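Local coordinates for protein transcobalamin-1 (PDB 4KKI) that carries vitamin B12, gripping it with femtomolar affinity and shielding it from stomach acid, at residues K84-L87 with G93-A96; L100-C105 with N111-Y116; Q249-F252 with Y257-E260. One frame throughout, in Å; residues are numbered along the deposited sequence.

In the fold
All three contacts belong to the N-terminal alpha domain, the alpha6-alpha6 helical barrel of this cobalamin carrier, and follow one another along the chain without overlap. Contacts 1 and 2 share helix 92-102: contact 1 ties its first turn to the end of helix 69-85, and contact 2 packs its last turn against helix 111-115, their centres about 13 Å apart. Contact 3 joins the end of helix 244-252 to the loop that follows, its centre about 33 Å from that of contact 1 and about 30 Å from that of contact 2. Contact 1 borders the bound cyanocobalamin; the other two are structural packing away from the annotated sites.

Contact 1 (K84-L87 with G93-A96); sequences KSRL and GELA
Charge carries this contact: Arg86 reaches from the end of helix 69-85 to Glu94 in the first turn of helix 92-102, with Arg86 NH2 3.5 Å from Glu94 OE1. That is long for a salt bridge. The carboxylate oxygen lies at the edge of the guanidinium, in its plane, yet the two flat groups are turned 73° apart, so OE1 alone meets the arginine and a paired, fork-like grip is not made. A bend at chi3 (77°) swings the guanidinium round toward the glutamate.

Hydrogen bonds fix both partners from their own side. Arg86 NE is bonded to Asn82 OD1, one turn back, while Glu94 OE1 accepts the backbone N-H of Ser91 just ahead of the helix, one of the two bonds that make up a capping box. Glutamate suits this place, since the helix start would probably stabilise its negative charge. The contact thus spans the short connection between two successive helices of the alpha6-alpha6 barrel, at the rim of the cobalamin site. Cyanocobalamin touches Gly93 and Glu94; Gly93 meets it without a side chain, and its N-H is held by Gln146, itself a cobalamin-binding residue.

Apolar packing is indirect. Leu87 CD1 stays 4.8 Å from Leu95 CD1, and both leucines lean instead on Lys121 of helix 118-135.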
# COMPACT_ATOMS: atom_id res chain seq x y z
N LYS A 84 -17.67 12.35 -10.50
CA LYS A 84 -18.49 13.07 -11.47
C LYS A 84 -17.98 12.99 -12.90
O LYS A 84 -18.70 13.36 -13.83
CB LYS A 84 -18.64 14.54 -11.06
CG LYS A 84 -17.49 15.44 -11.50
CD LYS A 84 -17.74 16.89 -11.11
CE LYS A 84 -16.72 17.82 -11.75
NZ LYS A 84 -16.81 17.81 -13.24
N SER A 85 -16.75 12.51 -13.10
CA SER A 85 -16.18 12.54 -14.44
C SER A 85 -15.07 11.52 -14.72
O SER A 85 -14.38 11.62 -15.74
CB SER A 85 -15.66 13.94 -14.77
OG SER A 85 -14.67 14.35 -13.84
N ARG A 86 -14.90 10.53 -13.84
CA ARG A 86 -13.86 9.53 -14.05
C ARG A 86 -14.13 8.25 -13.26
O ARG A 86 -13.23 7.42 -13.10
CB ARG A 86 -12.49 10.10 -13.66
CG ARG A 86 -11.34 9.57 -14.49
CD ARG A 86 -10.00 9.83 -13.82
NE ARG A 86 -9.75 8.90 -12.72
CZ ARG A 86 -9.09 7.75 -12.85
NH1 ARG A 86 -8.60 7.39 -14.03
NH2 ARG A 86 -8.90 6.97 -11.79
N LEU A 87 -15.35 8.10 -12.78
CA LEU A 87 -15.72 6.99 -11.91
C LEU A 87 -15.49 5.63 -12.56
O LEU A 87 -15.16 4.66 -11.89
CB LEU A 87 -17.19 7.13 -11.47
CG LEU A 87 -17.71 6.11 -10.45
CD1 LEU A 87 -16.81 6.06 -9.22
CD2 LEU A 87 -19.14 6.45 -10.06
N GLY A 93 -9.56 -0.87 -5.99
CA GLY A 93 -8.82 -0.52 -4.79
C GLY A 93 -8.91 0.96 -4.44
O GLY A 93 -8.96 1.32 -3.27
N GLU A 94 -8.92 1.81 -5.46
CA GLU A 94 -9.03 3.25 -5.25
C GLU A 94 -10.39 3.61 -4.67
O GLU A 94 -10.49 4.45 -3.77
CB GLU A 94 -8.81 4.02 -6.55
CG GLU A 94 -7.36 4.09 -7.00
CD GLU A 94 -7.20 4.76 -8.35
OE1 GLU A 94 -8.20 4.83 -9.11
OE2 GLU A 94 -6.09 5.22 -8.66
N LEU A 95 -11.43 2.97 -5.18
CA LEU A 95 -12.78 3.18 -4.69
C LEU A 95 -12.93 2.63 -3.28
O LEU A 95 -13.62 3.21 -2.44
CB LEU A 95 -13.80 2.54 -5.63
CG LEU A 95 -15.27 2.69 -5.21
CD1 LEU A 95 -15.60 4.15 -5.00
CD2 LEU A 95 -16.19 2.07 -6.25
N ALA A 96 -12.28 1.49 -3.02
CA ALA A 96 -12.29 0.89 -1.69
C ALA A 96 -11.72 1.86 -0.65
O ALA A 96 -12.31 2.03 0.41
CB ALA A 96 -11.50 -0.41 -1.70

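Contact 2 (L100-C105 with N111-Y116); sequences LALGVC and NLIYDY
Leu102 and Ile113 bury the most surface, and their side chains run past each other in opposite directions between the last turn of helix 92-102 and the short helix 111-115. Leu102 CB lies 3.7 Å from Ile113 CG1, while Ile113 CD1 reaches beyond it to within 3.9 Å of Gly103 N. An extended chi2 (175°) carries that methyl outward to the backbone. It fits because residue 103 is glycine: a beta carbon there would come tightly against Ile113 CD1. Gly103 is also where the chain leaves the helix.

Leu112 supplies a second apolar pair, meeting Leu102 at about a right angle, with its CB 4.0 Å from Leu102 CD1. Leu102 thus sits over two neighbouring residues of one helix turn, and it also packs on Ile76 and Ile79 of helix 69-85 and on Leu118, as suits a long branched residue wedged among several barrel helices. Beyond the glycine, Cys105 is tied by a disulfide to Cys308.

Because the groups that meet are nearly all aliphatic, the pairing has little directional preference of its own; shape and the burial of carbon hold these helices together.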
# COMPACT_ATOMS: atom_id res chain seq x y z
N LEU A 100 -13.54 3.64 2.56
CA LEU A 100 -12.95 3.51 3.89
C LEU A 100 -12.69 4.88 4.51
O LEU A 100 -13.04 5.11 5.67
CB LEU A 100 -11.65 2.71 3.84
CG LEU A 100 -11.76 1.23 3.45
CD1 LEU A 100 -10.37 0.62 3.31
CD2 LEU A 100 -12.60 0.45 4.45
N ALA A 101 -12.10 5.78 3.74
CA ALA A 101 -11.81 7.13 4.21
C ALA A 101 -13.08 7.90 4.57
O ALA A 101 -13.09 8.66 5.54
CB ALA A 101 -11.00 7.89 3.17
N LEU A 102 -14.14 7.71 3.79
CA LEU A 102 -15.39 8.43 4.02
C LEU A 102 -16.18 7.86 5.19
O LEU A 102 -17.05 8.53 5.74
CB LEU A 102 -16.25 8.44 2.76
CG LEU A 102 -15.82 9.35 1.61
CD1 LEU A 102 -16.66 9.08 0.37
CD2 LEU A 102 -15.92 10.81 2.01
N GLY A 103 -15.88 6.62 5.57
CA GLY A 103 -16.67 5.94 6.58
C GLY A 103 -15.91 5.41 7.78
O GLY A 103 -16.35 4.43 8.39
N VAL A 104 -14.79 6.03 8.11
CA VAL A 104 -14.02 5.65 9.29
C VAL A 104 -14.92 5.76 10.51
O VAL A 104 -14.90 4.90 11.40
CB VAL A 104 -12.79 6.56 9.49
CG1 VAL A 104 -12.01 6.15 10.73
CG2 VAL A 104 -11.89 6.53 8.27
N CYS A 105 -15.72 6.81 10.54
CA CYS A 105 -16.72 7.03 11.57
C CYS A 105 -17.90 7.79 10.97
O CYS A 105 -17.79 8.35 9.89
CB CYS A 105 -16.11 7.80 12.74
SG CYS A 105 -15.07 9.19 12.25
N ASN A 111 -22.25 10.29 4.11
CA ASN A 111 -23.41 10.25 3.22
C ASN A 111 -23.03 10.11 1.75
O ASN A 111 -23.81 9.58 0.96
CB ASN A 111 -24.29 11.48 3.42
CG ASN A 111 -25.25 11.34 4.59
OD1 ASN A 111 -24.87 11.55 5.74
ND2 ASN A 111 -26.49 10.98 4.29
N LEU A 112 -21.84 10.58 1.40
CA LEU A 112 -21.37 10.53 0.01
C LEU A 112 -21.28 9.09 -0.47
O LEU A 112 -21.44 8.81 -1.66
CB LEU A 112 -20.00 11.21 -0.13
CG LEU A 112 -19.95 12.73 -0.31
CD1 LEU A 112 -20.43 13.46 0.94
CD2 LEU A 112 -18.54 13.17 -0.68
N ILE A 113 -21.02 8.17 0.45
CA ILE A 113 -20.95 6.75 0.13
C ILE A 113 -22.30 6.26 -0.38
O ILE A 113 -22.38 5.55 -1.38
CB ILE A 113 -20.56 5.91 1.35
CG1 ILE A 113 -19.21 6.37 1.90
CG2 ILE A 113 -20.53 4.44 0.99
CD1 ILE A 113 -18.80 5.68 3.19
N TYR A 114 -23.36 6.65 0.32
CA TYR A 114 -24.69 6.16 -0.00
C TYR A 114 -25.41 7.05 -1.02
O TYR A 114 -26.30 6.59 -1.73
CB TYR A 114 -25.52 6.01 1.28
CG TYR A 114 -24.80 5.19 2.33
CD1 TYR A 114 -24.72 3.80 2.21
CD2 TYR A 114 -24.18 5.79 3.41
CE1 TYR A 114 -24.06 3.04 3.16
CE2 TYR A 114 -23.52 5.04 4.37
CZ TYR A 114 -23.46 3.67 4.24
OH TYR A 114 -22.81 2.92 5.18
N ASP A 115 -25.01 8.31 -1.10
CA ASP A 115 -25.58 9.23 -2.07
C ASP A 115 -25.04 8.97 -3.47
O ASP A 115 -25.69 9.27 -4.47
CB ASP A 115 -25.34 10.69 -1.66
CG ASP A 115 -26.15 11.09 -0.44
OD1 ASP A 115 -27.20 10.46 -0.18
OD2 ASP A 115 -25.73 12.04 0.26
N TYR A 116 -23.83 8.42 -3.54
CA TYR A 116 -23.20 8.12 -4.83
C TYR A 116 -23.25 6.63 -5.13
O TYR A 116 -22.81 6.19 -6.20
CB TYR A 116 -21.75 8.60 -4.84
CG TYR A 116 -21.58 10.10 -4.75
CD1 TYR A 116 -22.53 10.96 -5.28
CD2 TYR A 116 -20.46 10.66 -4.13
CE1 TYR A 116 -22.38 12.34 -5.19
CE2 TYR A 116 -20.30 12.03 -4.04
CZ TYR A 116 -21.26 12.86 -4.58
OH TYR A 116 -21.10 14.23 -4.49

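Contact 3 (Q249-F252 with Y257-E260); sequences QALF and YYNE
Tyr258 points its ring back at the end of helix 244-252, so that the phenol oxygen meets the backbone of Leu251; the leucine side chain lies over one face of the ring near its CE1 margin, while Leu251 O sits at the edge. The backbone at Tyr258 is extended, and chi1 of 69° tucks the ring in over its own backbone, the tight rotamer, and so sends it across to the helix.

The hydroxyl gives its proton to Leu251 O over 2.7 Å. Seen from the ring, this oxygen lies in plane; seen from the carbonyl, the donor stands 54° above the peptide plane, with a C=O...donor angle of 121°, so the bond does not follow a lone pair. The carbonyl also comes near the ring carbons, with Tyr258 CE1 3.4 Å from Leu251 O.

The two side chains slant across each other. Leu251 CB lies 3.9 Å from Tyr258 OH, and Leu251 CD2 approaches Tyr258 CE1 at 4.1 Å from above the ring plane. Trp263 touches both residues, and Leu251 also packs on Leu229 and Ile238, an apolar setting that suits a leucine.

Tyr258 OH is bonded to Glu24 N as well, joining the start of the modelled chain to this helix end. A phenylalanine here would probably keep much of the ring packing but leave Leu251 O and Glu24 N without this shared partner.

Tyrosine is apt because it joins a long apolar ring to a hydroxyl able to donate and accept at once: the connection between helices 244-252 and 265-277 of the alpha6-alpha6 barrel is closed by a buried polar link beside the apolar packing of Leu251 and Trp263.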
# COMPACT_ATOMS: atom_id res chain seq x y z
N GLN A 249 -0.43 -4.12 11.61
CA GLN A 249 -1.88 -4.18 11.68
C GLN A 249 -2.38 -5.61 11.57
O GLN A 249 -3.20 -6.06 12.37
CB GLN A 249 -2.52 -3.35 10.56
CG GLN A 249 -2.38 -1.85 10.69
CD GLN A 249 -3.26 -1.11 9.70
OE1 GLN A 249 -4.40 -1.50 9.46
NE2 GLN A 249 -2.73 -0.04 9.12
N ALA A 250 -1.86 -6.32 10.57
CA ALA A 250 -2.24 -7.72 10.35
C ALA A 250 -1.92 -8.59 11.56
O ALA A 250 -2.73 -9.43 11.95
CB ALA A 250 -1.54 -8.25 9.11
N LEU A 251 -0.76 -8.37 12.17
CA LEU A 251 -0.36 -9.13 13.35
C LEU A 251 -1.14 -8.70 14.59
O LEU A 251 -1.37 -9.51 15.50
CB LEU A 251 1.15 -9.01 13.59
CG LEU A 251 2.06 -9.60 12.52
CD1 LEU A 251 3.52 -9.42 12.90
CD2 LEU A 251 1.75 -11.08 12.28
N PHE A 252 -1.55 -7.43 14.63
CA PHE A 252 -2.38 -6.92 15.72
C PHE A 252 -3.67 -7.71 15.87
O PHE A 252 -4.10 -8.02 16.98
CB PHE A 252 -2.74 -5.44 15.48
CG PHE A 252 -1.66 -4.47 15.85
CD1 PHE A 252 -0.45 -4.92 16.36
CD2 PHE A 252 -1.85 -3.11 15.68
CE1 PHE A 252 0.55 -4.02 16.70
CE2 PHE A 252 -0.86 -2.21 16.02
CZ PHE A 252 0.34 -2.66 16.53
N TYR A 257 -2.47 -16.81 15.92
CA TYR A 257 -1.61 -17.64 15.08
C TYR A 257 -0.13 -17.45 15.36
O TYR A 257 0.71 -17.88 14.56
CB TYR A 257 -1.92 -17.39 13.61
CG TYR A 257 -3.41 -17.38 13.30
CD1 TYR A 257 -4.09 -18.57 13.10
CD2 TYR A 257 -4.12 -16.19 13.22
CE1 TYR A 257 -5.45 -18.58 12.82
CE2 TYR A 257 -5.47 -16.19 12.95
CZ TYR A 257 -6.13 -17.38 12.75
OH TYR A 257 -7.48 -17.38 12.47
N TYR A 258 0.19 -16.86 16.50
CA TYR A 258 1.58 -16.73 16.89
C TYR A 258 1.74 -16.49 18.39
O TYR A 258 0.84 -15.99 19.04
CB TYR A 258 2.28 -15.64 16.07
CG TYR A 258 1.82 -14.23 16.35
CD1 TYR A 258 0.78 -13.66 15.63
CD2 TYR A 258 2.43 -13.47 17.33
CE1 TYR A 258 0.37 -12.37 15.89
CE2 TYR A 258 2.02 -12.19 17.59
CZ TYR A 258 0.99 -11.65 16.87
OH TYR A 258 0.59 -10.37 17.15
N ASN A 259 2.90 -16.86 18.91
CA ASN A 259 3.20 -16.70 20.33
C ASN A 259 3.94 -15.39 20.56
O ASN A 259 4.30 -14.70 19.61
CB ASN A 259 4.05 -17.87 20.83
CG ASN A 259 3.57 -19.21 20.30
OD1 ASN A 259 2.66 -19.82 20.85
ND2 ASN A 259 4.19 -19.68 19.22
N GLU A 260 4.17 -15.06 21.83
CA GLU A 260 4.88 -13.83 22.18
C GLU A 260 6.32 -13.85 21.69
O GLU A 260 6.91 -12.80 21.42
CB GLU A 260 4.84 -13.59 23.69
CG GLU A 260 5.57 -14.65 24.51
CD GLU A 260 6.05 -14.13 25.85
OE1 GLU A 260 6.51 -14.94 26.68
OE2 GLU A 260 5.96 -12.90 26.08